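Local coordinates for PduO-type ATP--cob(I)alamin adenosyltransferase (Sulfolobus tokodaii, PDB 1WOZ), which probably transfers an adenosyl group from ATP to cob(I)alamin, as PduO-type corrinoid adenosyltransferases do, at residues 80-83 with 84-88; 88-91 with 92-96. All coordinates share one frame; numbering follows the deposited sequence.

Contact 1: 80-83 with 84-88; sequences KYVK and WLEER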
loop_
_atom_site.group_PDB
_atom_site.type_symbol
_atom_site.label_atom_id
_atom_site.label_comp_id
_atom_site.label_asym_id
_atom_site.label_seq_id
_atom_site.Cartn_x
_atom_site.Cartn_y
_atom_site.Cartn_z
ATOM N N LYS A 80 12.134 22.720 14.530
ATOM C CA LYS A 80 10.776 23.242 14.688
ATOM C C LYS A 80 9.717 22.391 13.998
ATOM O O LYS A 80 8.569 22.337 14.453
ATOM C CB LYS A 80 10.676 24.680 14.186
ATOM C CG LYS A 80 11.522 25.669 14.983
ATOM C CD LYS A 80 11.156 27.114 14.651
ATOM C CE LYS A 80 9.705 27.422 15.048
ATOM N NZ LYS A 80 9.281 28.807 14.686
ATOM N N TYR A 81 10.093 21.757 12.888
ATOM C CA TYR A 81 9.184 20.872 12.161
ATOM C C TYR A 81 8.879 19.690 13.073
ATOM O O TYR A 81 7.728 19.303 13.263
ATOM C CB TYR A 81 9.856 20.301 10.916
ATOM C CG TYR A 81 9.891 21.197 9.706
ATOM C CD1 TYR A 81 9.005 20.995 8.639
ATOM C CD2 TYR A 81 10.832 22.215 9.600
ATOM C CE1 TYR A 81 9.065 21.787 7.494
ATOM C CE2 TYR A 81 10.899 23.011 8.461
ATOM C CZ TYR A 81 10.018 22.787 7.417
ATOM O OH TYR A 81 10.129 23.546 6.282
ATOM N N VAL A 82 9.936 19.088 13.602
ATOM C CA VAL A 82 9.783 17.934 14.476
ATOM C C VAL A 82 8.978 18.315 15.728
ATOM O O VAL A 82 8.107 17.569 16.170
ATOM C CB VAL A 82 11.175 17.389 14.875
ATOM C CG1 VAL A 82 11.040 16.270 15.908
ATOM C CG2 VAL A 82 11.901 16.885 13.628
ATOM N N LYS A 83 9.264 19.498 16.276
ATOM C CA LYS A 83 8.590 19.984 17.479
ATOM C C LYS A 83 7.071 19.957 17.349
ATOM O O LYS A 83 6.379 19.409 18.197
ATOM C CB LYS A 83 9.021 21.417 17.782
ATOM C CG LYS A 83 8.211 22.061 18.885
ATOM C CD LYS A 83 8.803 21.750 20.252
ATOM C CE LYS A 83 10.015 22.655 20.536
ATOM N NZ LYS A 83 11.083 22.620 19.472
ATOM N N TRP A 84 6.566 20.587 16.294
ATOM C CA TRP A 84 5.141 20.629 16.038
ATOM C C TRP A 84 4.537 19.199 16.035
ATOM O O TRP A 84 3.469 18.980 16.584
ATOM C CB TRP A 84 4.893 21.317 14.687
ATOM C CG TRP A 84 3.495 21.221 14.282
ATOM C CD1 TRP A 84 2.427 21.843 14.873
ATOM C CD2 TRP A 84 2.952 20.333 13.295
ATOM N NE1 TRP A 84 1.252 21.385 14.320
ATOM C CE2 TRP A 84 1.544 20.458 13.356
ATOM C CE3 TRP A 84 3.517 19.449 12.369
ATOM C CZ2 TRP A 84 0.688 19.720 12.521
ATOM C CZ3 TRP A 84 2.661 18.716 11.534
ATOM C CH2 TRP A 84 1.261 18.861 11.626
ATOM N N LEU A 85 5.218 18.237 15.412
ATOM C CA LEU A 85 4.703 16.852 15.386
ATOM C C LEU A 85 4.572 16.304 16.813
ATOM O O LEU A 85 3.568 15.701 17.173
ATOM C CB LEU A 85 5.633 15.938 14.589
ATOM C CG LEU A 85 5.758 16.212 13.084
ATOM C CD1 LEU A 85 6.817 15.318 12.517
ATOM C CD2 LEU A 85 4.414 15.982 12.398
ATOM N N GLU A 86 5.593 16.526 17.621
ATOM C CA GLU A 86 5.581 16.060 19.005
ATOM C C GLU A 86 4.494 16.717 19.856
ATOM O O GLU A 86 3.852 16.043 20.664
ATOM C CB GLU A 86 6.946 16.300 19.635
ATOM C CG GLU A 86 8.056 15.669 18.829
ATOM C CD GLU A 86 9.435 15.968 19.384
ATOM O OE1 GLU A 86 9.659 17.109 19.845
ATOM O OE2 GLU A 86 10.296 15.071 19.338
ATOM N N GLU A 87 4.286 18.019 19.681
ATOM C CA GLU A 87 3.267 18.724 20.454
ATOM C C GLU A 87 1.873 18.248 20.088
ATOM O O GLU A 87 1.013 18.112 20.970
ATOM C CB GLU A 87 3.343 20.240 20.224
ATOM C CG GLU A 87 4.692 20.853 20.509
ATOM C CD GLU A 87 4.765 22.311 20.070
ATOM O OE1 GLU A 87 4.230 22.655 18.994
ATOM O OE2 GLU A 87 5.374 23.112 20.800
ATOM N N ARG A 88 1.619 18.022 18.797
ATOM C CA ARG A 88 0.293 17.541 18.407
ATOM C C ARG A 88 0.120 16.110 18.916
ATOM O O ARG A 88 -0.976 15.707 19.319
ATOM C CB ARG A 88 0.099 17.603 16.879
ATOM C CG ARG A 88 0.022 19.028 16.313
ATOM C CD ARG A 88 -1.089 19.828 17.005
ATOM N NE ARG A 88 -2.409 19.240 16.796
ATOM C CZ ARG A 88 -3.446 19.401 17.617
ATOM N NH1 ARG A 88 -3.320 20.133 18.721
ATOM N NH2 ARG A 88 -4.615 18.846 17.333
#
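W84 starts the turn by giving its backbone N to K80 O at 3.2 Å. The bond is nearly straight at hydrogen, 171°. The W84 indole edge, near its own plane, meets Y81 O. With chi1 at 172°, the indole points away from the backbone N and leaves the K80-K83 turn for helix 48-69. There it packs on V57 and E60 and makes a cation-pi contact with R56. CG of R88 lies over one face of the ring, 3.1 Å above its plane, not over its centre but near its border. L85 closes the next turn weakly, its N 3.5 Å from Y81 O. Its CB rests against V82 O, and its side chain goes to Y145, R148 and L152 of helix 140-163. W84 and L85 thus turn to two different neighbours, as expected of a helix packed in the helical bundle of a PduO-type adenosyltransferase. E86 N bonds V82 O. The extended E86 chain then runs back over V82: E86 CG stands 3.3 Å from V82 O, and E86 OE2 comes 3.7 Å from the methyl CG1 of V82. That same OE2 forms a salt bridge with R148. E87 N bonds K83 O at 2.9 Å. The carboxylate of E87 leans on the aliphatic part of K83, and E87 OE2 lies 3.6 Å from K83 CG. The K83 chain bends at chi2, chi3 and chi4, and its NZ stays 5.9 Å from E87 OE2.

Contact 2: 88-91 with 92-96; sequences RTVE and YRKES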
loop_
_atom_site.group_PDB
_atom_site.type_symbol
_atom_site.label_atom_id
_atom_site.label_comp_id
_atom_site.label_asym_id
_atom_site.label_seq_id
_atom_site.Cartn_x
_atom_site.Cartn_y
_atom_site.Cartn_z
ATOM N N ARG A 88 1.619 18.022 18.797
ATOM C CA ARG A 88 0.293 17.541 18.407
ATOM C C ARG A 88 0.120 16.110 18.916
ATOM O O ARG A 88 -0.976 15.707 19.319
ATOM C CB ARG A 88 0.099 17.603 16.879
ATOM C CG ARG A 88 0.022 19.028 16.313
ATOM C CD ARG A 88 -1.089 19.828 17.005
ATOM N NE ARG A 88 -2.409 19.240 16.796
ATOM C CZ ARG A 88 -3.446 19.401 17.617
ATOM N NH1 ARG A 88 -3.320 20.133 18.721
ATOM N NH2 ARG A 88 -4.615 18.846 17.333
ATOM N N THR A 89 1.202 15.341 18.914
ATOM C CA THR A 89 1.117 13.971 19.400
ATOM C C THR A 89 0.670 14.014 20.872
ATOM O O THR A 89 -0.234 13.276 21.280
ATOM C CB THR A 89 2.474 13.246 19.246
ATOM O OG1 THR A 89 2.821 13.162 17.848
ATOM C CG2 THR A 89 2.400 11.818 19.817
ATOM N N VAL A 90 1.296 14.888 21.663
ATOM C CA VAL A 90 0.920 15.025 23.072
ATOM C C VAL A 90 -0.553 15.385 23.239
ATOM O O VAL A 90 -1.218 14.835 24.108
ATOM C CB VAL A 90 1.783 16.086 23.791
ATOM C CG1 VAL A 90 1.146 16.459 25.138
ATOM C CG2 VAL A 90 3.195 15.543 23.991
ATOM N N GLU A 91 -1.075 16.286 22.405
ATOM C CA GLU A 91 -2.490 16.681 22.496
ATOM C C GLU A 91 -3.482 15.548 22.197
ATOM O O GLU A 91 -4.513 15.410 22.868
ATOM C CB GLU A 91 -2.783 17.862 21.559
ATOM C CG GLU A 91 -2.153 19.173 22.002
ATOM C CD GLU A 91 -2.532 19.502 23.424
ATOM O OE1 GLU A 91 -1.647 19.422 24.310
ATOM O OE2 GLU A 91 -3.725 19.809 23.650
ATOM N N TYR A 92 -3.188 14.737 21.181
ATOM C CA TYR A 92 -4.074 13.618 20.856
ATOM C C TYR A 92 -4.053 12.570 21.980
ATOM O O TYR A 92 -5.083 12.007 22.357
ATOM C CB TYR A 92 -3.645 12.991 19.529
ATOM C CG TYR A 92 -4.062 13.837 18.361
ATOM C CD1 TYR A 92 -5.413 14.018 18.077
ATOM C CD2 TYR A 92 -3.120 14.496 17.568
ATOM C CE1 TYR A 92 -5.829 14.821 17.044
ATOM C CE2 TYR A 92 -3.531 15.325 16.519
ATOM C CZ TYR A 92 -4.888 15.477 16.270
ATOM O OH TYR A 92 -5.339 16.274 15.244
ATOM N N ARG A 93 -2.870 12.323 22.517
ATOM C CA ARG A 93 -2.736 11.360 23.589
ATOM C C ARG A 93 -3.466 11.862 24.835
ATOM O O ARG A 93 -3.986 11.059 25.617
ATOM C CB ARG A 93 -1.253 11.121 23.875
ATOM C CG ARG A 93 -0.985 10.443 25.202
ATOM C CD ARG A 93 -1.492 8.984 25.272
ATOM N NE ARG A 93 -1.104 8.419 26.562
ATOM C CZ ARG A 93 -1.549 8.874 27.737
ATOM N NH1 ARG A 93 -2.417 9.879 27.784
ATOM N NH2 ARG A 93 -1.078 8.369 28.873
ATOM N N LYS A 94 -3.503 13.178 25.038
ATOM C CA LYS A 94 -4.234 13.711 26.195
ATOM C C LYS A 94 -5.703 13.351 26.040
ATOM O O LYS A 94 -6.383 13.044 27.027
ATOM C CB LYS A 94 -4.108 15.243 26.310
ATOM C CG LYS A 94 -2.789 15.736 26.906
ATOM C CD LYS A 94 -2.740 17.278 26.925
ATOM C CE LYS A 94 -1.706 17.822 27.918
ATOM N NZ LYS A 94 -0.403 17.095 27.857
ATOM N N GLU A 95 -6.199 13.370 24.804
ATOM C CA GLU A 95 -7.603 13.042 24.579
ATOM C C GLU A 95 -7.882 11.546 24.682
ATOM O O GLU A 95 -8.894 11.146 25.251
ATOM C CB GLU A 95 -8.084 13.526 23.198
ATOM C CG GLU A 95 -9.606 13.344 22.979
ATOM C CD GLU A 95 -10.089 13.807 21.612
ATOM O OE1 GLU A 95 -9.460 14.708 20.998
ATOM O OE2 GLU A 95 -11.115 13.275 21.155
ATOM N N SER A 96 -7.007 10.713 24.125
ATOM C CA SER A 96 -7.254 9.278 24.160
ATOM C C SER A 96 -6.969 8.675 25.520
ATOM O O SER A 96 -7.560 7.663 25.891
ATOM C CB SER A 96 -6.399 8.541 23.110
ATOM O OG SER A 96 -5.030 8.576 23.457
HETATM O O HOH W 1 -7.220 16.403 20.952
#
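R88 O accepts the backbone N of Y92 at 3.0 Å, and R93 N bonds T89 O in the same i to i+4 pattern. K94 N to V90 O and E95 N to E91 O follow, but both bonds are more bent, with angles of 142° and 145° at hydrogen. S96 N continues the series with Y92 O.

On the side facing helix 48-69, R88 and Y92 meet. CD2 of the Y92 ring lies 3.0 Å from R88 O. The R88 chain folds back at chi2 and chi3, which brings R88 NH2 3.5 Å from Y92 CZ. The phenol oxygen sits at the edge of the guanidinium, and the two flat groups are turned 71° apart. D53 of helix 48-69 joins them: its OD2 takes a salt bridge from R88 NE and a hydrogen bond with Y92 OH. A leucine in place of Y92 would probably leave D53 without its phenol partner and the R88 guanidinium without the ring beside it.

On the exposed side, K94 runs past V90 and E91. K94 NZ is 3.2 Å from V90 CG1, and K94 CD is 3.6 Å from E91 OE1. The charged ends of E91 and K94 remain too far apart for a salt bridge. E95 turns instead to V159 of helix 140-163. A water donates to E95 OE1 and, weakly, to E91 O; E95 OE1 also pairs with R163.

The arrangement is that of the C-terminal turns of an amphipathic helix in a helical bundle, with T89 and Y92 facing L152 of helix 140-163 and V90, E91 and K94 facing solvent.

How the contacts relate
Contacts 1 and 2 are successive pieces of helix 79-96 and share R88, their centres about 12 Å apart. Each is partly buried, with two buried residues: V82 and L85 in contact 1, T89 and Y92 in contact 2. Both face helices 48-69 and 140-163. The polar links differ. Contact 1 reaches helix 48-69 through Y81 to E63 and the cation-pi contact of W84 with R56. The shared R88 reaches D53, as does Y92 OH in contact 2. E95 bridges to R163 as E86 does to R148, while R93 pairs with the chain terminus at W177. On both exposed sides a glutamate oxygen rests on a lysine's methylenes, and the charged ends form no salt bridge.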